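Mirolysin (Tannerella forsythia, PDB 6R7V) probably cleaves peptide bonds as a pappalysin-family zinc metallopeptidase, and is kept latent by a cysteine switch in its zymogen. Local coordinates at residues A208-R216 with Q282-F290; S42-V51 with A99-R107. The protein carries 1 engineered substitution. All coordinates share one frame; numbering follows the deposited sequence. Where two conformers were deposited one is given.

Contact 1 (A208-R216 with Q282-F290). Engineered in segment 208-216: A208 (natural residue Glu). With ZN (zinc ion), chain D.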
loop_
_atom_site.group_PDB
_atom_site.type_symbol
_atom_site.label_atom_id
_atom_site.label_comp_id
_atom_site.label_asym_id
_atom_site.label_seq_id
_atom_site.Cartn_x
_atom_site.Cartn_y
_atom_site.Cartn_z
ATOM N N ALA A 208 -1.038 -1.553 -1.985
ATOM C CA ALA A 208 -0.095 -0.438 -2.189
ATOM C C ALA A 208 0.197 0.257 -0.886
ATOM O O ALA A 208 1.348 0.634 -0.637
ATOM C CB ALA A 208 -0.667 0.561 -3.178
ATOM N N VAL A 209 -0.836 0.487 -0.060
ATOM C CA VAL A 209 -0.625 1.148 1.242
ATOM C C VAL A 209 0.270 0.234 2.121
ATOM O O VAL A 209 1.119 0.753 2.857
ATOM C CB VAL A 209 -1.977 1.544 1.915
ATOM C CG1 VAL A 209 -1.789 2.033 3.349
ATOM C CG2 VAL A 209 -2.696 2.602 1.083
ATOM N N GLY A 210 0.130 -1.098 1.989
ATOM C CA GLY A 210 1.036 -2.006 2.683
ATOM C C GLY A 210 2.477 -1.696 2.307
ATOM O O GLY A 210 3.324 -1.605 3.184
ATOM N N HIS A 211 2.794 -1.506 0.990
ATOM C CA HIS A 211 4.179 -1.102 0.614
ATOM C C HIS A 211 4.580 0.265 1.190
ATOM O O HIS A 211 5.720 0.432 1.629
ATOM C CB HIS A 211 4.329 -1.015 -0.899
ATOM C CG HIS A 211 4.194 -2.308 -1.662
ATOM N ND1 HIS A 211 4.990 -3.412 -1.392
ATOM C CD2 HIS A 211 3.454 -2.572 -2.759
ATOM C CE1 HIS A 211 4.701 -4.311 -2.330
ATOM N NE2 HIS A 211 3.809 -3.844 -3.179
ATOM N N TRP A 212 3.659 1.236 1.169
ATOM C CA TRP A 212 3.962 2.556 1.747
ATOM C C TRP A 212 4.268 2.440 3.264
ATOM O O TRP A 212 4.976 3.301 3.826
ATOM C CB TRP A 212 2.749 3.446 1.456
ATOM C CG TRP A 212 2.860 4.849 1.951
ATOM C CD1 TRP A 212 3.582 5.870 1.393
ATOM C CD2 TRP A 212 2.178 5.394 3.071
ATOM N NE1 TRP A 212 3.416 7.013 2.133
ATOM C CE2 TRP A 212 2.592 6.740 3.200
ATOM C CE3 TRP A 212 1.292 4.861 4.011
ATOM C CZ2 TRP A 212 2.094 7.580 4.210
ATOM C CZ3 TRP A 212 0.811 5.684 5.014
ATOM C CH2 TRP A 212 1.241 7.018 5.130
ATOM N N LEU A 213 3.756 1.354 3.912
ATOM C CA LEU A 213 3.994 1.020 5.296
ATOM C C LEU A 213 5.046 -0.103 5.448
ATOM O O LEU A 213 5.097 -0.818 6.461
ATOM C CB LEU A 213 2.686 0.685 6.015
ATOM C CG LEU A 213 1.714 1.869 6.141
ATOM C CD1 LEU A 213 0.405 1.423 6.728
ATOM C CD2 LEU A 213 2.345 3.043 6.963
ATOM N N ASP A 214 5.939 -0.192 4.467
ATOM C CA ASP A 214 7.183 -0.975 4.510
ATOM C C ASP A 214 7.035 -2.463 4.192
ATOM O O ASP A 214 8.032 -3.208 4.308
ATOM C CB ASP A 214 7.904 -0.814 5.885
ATOM C CG ASP A 214 9.392 -0.656 5.772
ATOM O OD1 ASP A 214 9.852 -0.281 4.699
ATOM O OD2 ASP A 214 10.098 -0.937 6.772
ATOM N N LEU A 215 5.861 -2.918 3.776
ATOM C CA LEU A 215 5.734 -4.342 3.461
ATOM C C LEU A 215 6.198 -4.652 2.062
ATOM O O LEU A 215 6.021 -3.832 1.135
ATOM C CB LEU A 215 4.279 -4.814 3.602
ATOM C CG LEU A 215 3.639 -4.620 4.969
ATOM C CD1 LEU A 215 2.262 -5.247 4.989
ATOM C CD2 LEU A 215 4.513 -5.185 6.101
ATOM N N ARG A 216 6.689 -5.879 1.895
ATOM C CA ARG A 216 7.136 -6.398 0.604
ATOM C C ARG A 216 6.216 -7.490 0.124
ATOM O O ARG A 216 5.533 -8.167 0.913
ATOM C CB ARG A 216 8.531 -6.999 0.755
ATOM C CG ARG A 216 9.570 -5.981 1.137
ATOM C CD ARG A 216 10.923 -6.600 1.001
ATOM N NE ARG A 216 11.951 -5.760 1.597
ATOM C CZ ARG A 216 13.248 -6.016 1.498
ATOM N NH1 ARG A 216 13.675 -7.047 0.778
ATOM N NH2 ARG A 216 14.129 -5.238 2.106
ATOM N N GLN A 282 3.315 -8.619 9.934
ATOM C CA GLN A 282 3.216 -7.490 9.009
ATOM C C GLN A 282 2.709 -6.257 9.750
ATOM O O GLN A 282 3.255 -5.188 9.547
ATOM C CB GLN A 282 2.284 -7.842 7.840
ATOM C CG GLN A 282 2.895 -8.848 6.857
ATOM C CD GLN A 282 1.858 -9.312 5.860
ATOM O OE1 GLN A 282 0.697 -9.563 6.209
ATOM N NE2 GLN A 282 2.255 -9.385 4.575
ATOM N N VAL A 283 1.694 -6.413 10.625
ATOM C CA VAL A 283 1.198 -5.305 11.452
ATOM C C VAL A 283 2.341 -4.661 12.268
ATOM O O VAL A 283 2.419 -3.427 12.355
ATOM C CB VAL A 283 0.081 -5.810 12.397
ATOM C CG1 VAL A 283 -0.169 -4.820 13.536
ATOM C CG2 VAL A 283 -1.178 -6.057 11.587
ATOM N N GLU A 284 3.157 -5.474 12.915
ATOM C CA GLU A 284 4.272 -4.954 13.711
ATOM C C GLU A 284 5.180 -4.089 12.856
ATOM O O GLU A 284 5.577 -3.002 13.295
ATOM C CB GLU A 284 5.078 -6.094 14.347
ATOM C CG GLU A 284 4.363 -6.847 15.455
ATOM C CD GLU A 284 5.154 -8.042 15.953
ATOM O OE1 GLU A 284 6.036 -7.852 16.823
ATOM O OE2 GLU A 284 4.904 -9.166 15.462
ATOM N N ARG A 285 5.494 -4.549 11.630
ATOM C CA ARG A 285 6.383 -3.802 10.769
ATOM C C ARG A 285 5.745 -2.463 10.382
ATOM O O ARG A 285 6.423 -1.432 10.398
ATOM C CB ARG A 285 6.723 -4.636 9.532
ATOM C CG ARG A 285 7.478 -3.885 8.462
ATOM C CD ARG A 285 8.822 -3.370 8.918
ATOM N NE ARG A 285 9.790 -4.439 9.002
ATOM C CZ ARG A 285 10.816 -4.586 8.176
ATOM N NH1 ARG A 285 11.073 -3.669 7.254
ATOM N NH2 ARG A 285 11.626 -5.614 8.304
ATOM N N MET A 286 4.463 -2.472 10.015
ATOM C CA MET A 286 3.789 -1.229 9.599
ATOM C C MET A 286 3.696 -0.232 10.751
ATOM O O MET A 286 4.008 0.953 10.582
ATOM C CB MET A 286 2.382 -1.573 9.072
ATOM C CG MET A 286 2.454 -2.386 7.776
ATOM S SD MET A 286 0.839 -2.460 6.930
ATOM C CE MET A 286 -0.030 -3.637 8.029
ATOM N N ARG A 287 3.342 -0.708 11.949
ATOM C CA ARG A 287 3.185 0.216 13.060
ATOM C C ARG A 287 4.506 0.807 13.546
ATOM O O ARG A 287 4.534 1.916 14.102
ATOM C CB ARG A 287 2.509 -0.477 14.238
ATOM C CG ARG A 287 1.053 -0.867 13.915
ATOM C CD ARG A 287 0.419 -1.549 15.125
ATOM N NE ARG A 287 0.382 -0.690 16.313
ATOM C CZ ARG A 287 -0.494 0.294 16.510
ATOM N NH1 ARG A 287 -1.455 0.536 15.613
ATOM N NH2 ARG A 287 -0.426 1.042 17.610
ATOM N N SER A 288 5.597 0.059 13.313
ATOM C CA SER A 288 6.929 0.491 13.753
ATOM C C SER A 288 7.353 1.821 13.115
ATOM O O SER A 288 8.154 2.550 13.720
ATOM C CB SER A 288 7.970 -0.590 13.468
ATOM O OG SER A 288 8.303 -0.684 12.094
ATOM N N LEU A 289 6.789 2.168 11.957
ATOM C CA LEU A 289 7.126 3.437 11.274
ATOM C C LEU A 289 6.616 4.639 12.034
ATOM O O LEU A 289 7.026 5.760 11.735
ATOM C CB LEU A 289 6.538 3.453 9.861
ATOM C CG LEU A 289 6.991 2.345 8.923
ATOM C CD1 LEU A 289 6.205 2.389 7.650
ATOM C CD2 LEU A 289 8.473 2.463 8.572
ATOM N N PHE A 290 5.762 4.416 13.050
ATOM C CA PHE A 290 5.190 5.527 13.796
ATOM C C PHE A 290 5.780 5.597 15.201
ATOM O O PHE A 290 5.238 6.300 16.045
ATOM C CB PHE A 290 3.673 5.404 13.808
ATOM C CG PHE A 290 3.113 5.433 12.409
ATOM C CD1 PHE A 290 2.713 6.637 11.825
ATOM C CD2 PHE A 290 2.957 4.256 11.682
ATOM C CE1 PHE A 290 2.187 6.655 10.537
ATOM C CE2 PHE A 290 2.434 4.279 10.389
ATOM C CZ PHE A 290 2.071 5.478 9.820
HETATM ZN ZN ZN D . 3.033 -4.791 -4.811
HETATM O O HOH W 1 4.931 -9.095 3.531
#
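M286 lies between L213 and L215, crossing each of them at about a right angle. Its CG sits 3.5 Å from L213 CB, while SD comes to 3.7 Å from L215 CD1. L215 also spreads its two methyls over the CB of Q282. On the other flank L213 CD2 meets the F290 ring at its edge, 3.6 Å from CE2, and L289 CD1 reaches the backbone of L213, 3.5 Å from its CA. A CA-H...O contact runs from M286 CA to L213 O.

D214 and R285 close one margin with a salt bridge. R285 leaves with CG anti to its backbone N, then bends at chi2 and chi3, which brings NH1 to 2.9 Å from D214 OD2. The oxygen lies near the guanidinium plane, but NH1 stands above the carboxylate, the two planes being 50° apart. E30 pairs with R285 NH2, and W29 NE1 also bonds D214 OD2. A water joins R216 O to Q282 NE2.

D214, at positive phi, is the C-prime residue of a Schellman motif ending helix 203-212. The chain then turns so that L215 O accepts from H211 ND1 (2.8 Å), which would fix the imidazole's rotation while NE2 binds zinc. With H207, H217 and C6 completing the site, this is the metzincin zinc-binding motif under cysteine-switch latency; A208, engineered from Glu, lies within it.

Contact 2 (S42-V51 with A99-R107); sequences SSTILIPVVV and ANIEFKLAR
I47 packs alongside F103, the two side chains pointing the same way from adjacent parallel strands, with I47 CB 3.8 Å from F103 CD2. Both branches of I47 lie by the ring, and CG1, anti to the carbonyl carbon (chi1 -53°), also reaches back to I101 CG2 at 3.8 Å. V49 comes from further along and sets CG2 at the ring's edge, near its plane, so CD2 of F103 sits in the notch between I47 and V49. The same staggering continues at the end, where L105 CD2 lies 4.0 Å from V51 CG2; at the start, I45 CB meets I101 CG1 straight across the pair.

On the other face, L46 CD1 is the bump. With CG anti to the backbone N (chi1 174°) it swings across the extended chain of K104, meeting CG at 3.7 Å and, at similar range, CD and CE; E102 CB approaches the same methyl. T44 CG2 fits against the carboxylate end of E102, 3.5 Å from OE2, while T44 OG1 donates to N100 OD1 (2.7 Å), the two side chains crossing at about a right angle.

Between the two faces runs a parallel ladder of six backbone bonds, from I45 N to N100 O through A106 N to V49 O, all between 2.8 and 3.1 Å; the strand segments cross at -39°.

The face carrying V49, V51 and F103 is covered by helix 64-77 through I71, I67 and L74, and F78 meets F103 edge-to-face. F290 lies against I45 and I47, helix 299-302 touches I45, I47 and P48, and strand 152-157 pairs with strand 45-55 on P48 and V50.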
loop_
_atom_site.group_PDB
_atom_site.type_symbol
_atom_site.label_atom_id
_atom_site.label_comp_id
_atom_site.label_asym_id
_atom_site.label_seq_id
_atom_site.Cartn_x
_atom_site.Cartn_y
_atom_site.Cartn_z
ATOM N N SER A 42 1.199 2.381 21.291
ATOM C CA SER A 42 0.256 1.389 21.788
ATOM C C SER A 42 -1.166 1.777 21.388
ATOM O O SER A 42 -2.101 1.017 21.655
ATOM C CB SER A 42 0.362 1.268 23.307
ATOM O OG SER A 42 0.078 2.516 23.915
ATOM N N SER A 43 -1.339 2.963 20.763
ATOM C CA SER A 43 -2.677 3.421 20.430
ATOM C C SER A 43 -2.936 3.474 18.934
ATOM O O SER A 43 -2.068 3.199 18.110
ATOM C CB SER A 43 -2.963 4.777 21.048
ATOM O OG SER A 43 -1.979 5.711 20.642
ATOM N N THR A 44 -4.177 3.811 18.574
ATOM C CA THR A 44 -4.597 3.879 17.196
ATOM C C THR A 44 -3.784 4.913 16.438
ATOM O O THR A 44 -3.557 6.028 16.937
ATOM C CB THR A 44 -6.091 4.191 17.091
ATOM O OG1 THR A 44 -6.839 3.223 17.826
ATOM C CG2 THR A 44 -6.571 4.146 15.652
ATOM N N ILE A 45 -3.286 4.521 15.251
ATOM C CA ILE A 45 -2.529 5.394 14.369
ATOM C C ILE A 45 -3.524 5.948 13.369
ATOM O O ILE A 45 -4.266 5.170 12.767
ATOM C CB ILE A 45 -1.389 4.592 13.696
ATOM C CG1 ILE A 45 -0.337 4.195 14.741
ATOM C CG2 ILE A 45 -0.784 5.385 12.530
ATOM C CD1 ILE A 45 0.645 3.121 14.247
ATOM N N LEU A 46 -3.581 7.279 13.232
ATOM C CA LEU A 46 -4.508 7.916 12.301
ATOM C C LEU A 46 -3.734 8.508 11.130
ATOM O O LEU A 46 -2.783 9.263 11.326
ATOM C CB LEU A 46 -5.302 9.014 13.044
ATOM C CG LEU A 46 -6.237 9.889 12.202
ATOM C CD1 LEU A 46 -7.279 9.061 11.465
ATOM C CD2 LEU A 46 -6.935 10.913 13.108
ATOM N N ILE A 47 -4.206 8.216 9.926
ATOM C CA ILE A 47 -3.583 8.689 8.704
ATOM C C ILE A 47 -4.510 9.642 7.971
ATOM O O ILE A 47 -5.493 9.174 7.396
ATOM C CB ILE A 47 -3.257 7.493 7.767
ATOM C CG1 ILE A 47 -2.436 6.374 8.445
ATOM C CG2 ILE A 47 -2.574 7.981 6.454
ATOM C CD1 ILE A 47 -1.139 6.680 8.836
ATOM N N PRO A 48 -4.190 10.957 7.906
ATOM C CA PRO A 48 -4.962 11.886 7.044
ATOM C C PRO A 48 -4.665 11.587 5.593
ATOM O O PRO A 48 -3.501 11.402 5.228
ATOM C CB PRO A 48 -4.392 13.278 7.418
ATOM C CG PRO A 48 -3.641 13.070 8.734
ATOM C CD PRO A 48 -3.084 11.658 8.590
ATOM N N VAL A 49 -5.702 11.513 4.751
ATOM C CA VAL A 49 -5.542 11.146 3.361
ATOM C C VAL A 49 -6.022 12.254 2.455
ATOM O O VAL A 49 -7.062 12.860 2.687
ATOM C CB VAL A 49 -6.359 9.845 3.068
ATOM C CG1 VAL A 49 -6.307 9.454 1.582
ATOM C CG2 VAL A 49 -5.871 8.679 3.937
ATOM N N VAL A 50 -5.306 12.467 1.364
ATOM C CA VAL A 50 -5.777 13.286 0.262
ATOM C C VAL A 50 -5.740 12.423 -0.988
ATOM O O VAL A 50 -4.740 11.737 -1.268
ATOM C CB VAL A 50 -5.012 14.621 0.100
ATOM C CG1 VAL A 50 -3.498 14.414 -0.071
ATOM C CG2 VAL A 50 -5.595 15.464 -1.037
ATOM N N VAL A 51 -6.869 12.388 -1.687
ATOM C CA VAL A 51 -6.967 11.651 -2.963
ATOM C C VAL A 51 -6.933 12.643 -4.102
ATOM O O VAL A 51 -7.796 13.546 -4.178
ATOM C CB VAL A 51 -8.248 10.795 -3.000
ATOM C CG1 VAL A 51 -8.347 10.032 -4.330
ATOM C CG2 VAL A 51 -8.240 9.816 -1.830
ATOM N N ALA A 99 -4.180 -4.130 12.350
ATOM C CA ALA A 99 -3.142 -3.103 12.357
ATOM C C ALA A 99 -3.464 -1.951 13.249
ATOM O O ALA A 99 -2.561 -1.204 13.601
ATOM C CB ALA A 99 -2.894 -2.584 10.943
ATOM N N ASN A 100 -4.749 -1.739 13.585
ATOM C CA ASN A 100 -5.145 -0.621 14.436
ATOM C C ASN A 100 -4.621 0.702 13.842
ATOM O O ASN A 100 -4.070 1.585 14.528
ATOM C CB ASN A 100 -4.710 -0.851 15.885
ATOM C CG ASN A 100 -5.218 0.185 16.868
ATOM O OD1 ASN A 100 -6.246 0.831 16.644
ATOM N ND2 ASN A 100 -4.483 0.370 17.951
ATOM N N ILE A 101 -4.796 0.821 12.515
ATOM C CA ILE A 101 -4.496 2.012 11.740
ATOM C C ILE A 101 -5.807 2.441 11.094
ATOM O O ILE A 101 -6.467 1.626 10.438
ATOM C CB ILE A 101 -3.392 1.717 10.684
ATOM C CG1 ILE A 101 -2.077 1.326 11.359
ATOM C CG2 ILE A 101 -3.176 2.945 9.783
ATOM C CD1 ILE A 101 -0.947 0.847 10.375
ATOM N N GLU A 102 -6.153 3.723 11.258
ATOM C CA GLU A 102 -7.331 4.373 10.671
ATOM C C GLU A 102 -6.948 5.347 9.592
ATOM O O GLU A 102 -5.919 6.010 9.717
ATOM C CB GLU A 102 -8.064 5.219 11.738
ATOM C CG GLU A 102 -8.902 4.509 12.752
ATOM C CD GLU A 102 -9.406 5.446 13.838
ATOM O OE1 GLU A 102 -9.206 6.679 13.758
ATOM O OE2 GLU A 102 -9.934 4.916 14.823
ATOM N N PHE A 103 -7.846 5.563 8.635
ATOM C CA PHE A 103 -7.649 6.478 7.517
ATOM C C PHE A 103 -8.809 7.420 7.470
ATOM O O PHE A 103 -9.954 6.993 7.625
ATOM C CB PHE A 103 -7.557 5.710 6.192
ATOM C CG PHE A 103 -6.402 4.744 6.125
ATOM C CD1 PHE A 103 -6.501 3.472 6.691
ATOM C CD2 PHE A 103 -5.198 5.113 5.531
ATOM C CE1 PHE A 103 -5.430 2.580 6.635
ATOM C CE2 PHE A 103 -4.110 4.231 5.513
ATOM C CZ PHE A 103 -4.237 2.961 6.062
ATOM N N LYS A 104 -8.529 8.718 7.312
ATOM C CA LYS A 104 -9.619 9.685 7.185
ATOM C C LYS A 104 -9.257 10.686 6.137
ATOM O O LYS A 104 -8.131 11.195 6.129
ATOM C CB LYS A 104 -9.916 10.430 8.503
ATOM C CG LYS A 104 -10.498 9.597 9.628
ATOM C CD LYS A 104 -10.775 10.482 10.858
ATOM C CE LYS A 104 -10.947 9.622 12.076
ATOM N NZ LYS A 104 -11.321 10.414 13.272
ATOM N N LEU A 105 -10.234 11.065 5.300
ATOM C CA LEU A 105 -9.952 12.108 4.341
ATOM C C LEU A 105 -9.689 13.426 5.068
ATOM O O LEU A 105 -10.398 13.772 6.023
ATOM C CB LEU A 105 -11.138 12.285 3.395
ATOM C CG LEU A 105 -11.367 11.133 2.396
ATOM C CD1 LEU A 105 -12.701 11.345 1.640
ATOM C CD2 LEU A 105 -10.230 11.087 1.350
ATOM N N ALA A 106 -8.671 14.153 4.619
ATOM C CA ALA A 106 -8.326 15.444 5.195
ATOM C C ALA A 106 -9.477 16.425 5.107
ATOM O O ALA A 106 -10.249 16.404 4.156
ATOM C CB ALA A 106 -7.124 16.021 4.453
ATOM N N ARG A 107 -9.577 17.309 6.105
ATOM C CA ARG A 107 -10.586 18.350 6.144
ATOM C C ARG A 107 -9.940 19.727 6.135
ATOM O O ARG A 107 -10.627 20.742 6.010
ATOM C CB ARG A 107 -11.536 18.187 7.342
ATOM C CG ARG A 107 -12.336 16.880 7.288
ATOM C CD ARG A 107 -13.321 16.769 6.125
ATOM N NE ARG A 107 -14.188 17.944 5.973
ATOM C CZ ARG A 107 -15.329 18.142 6.627
ATOM N NH1 ARG A 107 -15.772 17.240 7.495
ATOM N NH2 ARG A 107 -16.038 19.244 6.416
#

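Contact 2 comes first along the chain and is complete before contact 1 opens; their centres lie 13 Å apart. Contact 2 joins two parallel strands of the mixed sheet, 45-55 and 101-105, whereas contact 1 sets the end of the zinc-binding helix 203-212 against helix 280-288. Segment 282-290 is the bridge: R287 NH2 reaches S43 O at 2.8 Å and its NH1 reaches A99 O at 2.9 Å, tying together the starts of both contact 2 segments, while F290 CZ packs 3.6 Å from I47 CD1. F290 also touches L213, giving a continuous packed path from the central strand to the turn following the zinc-binding helix.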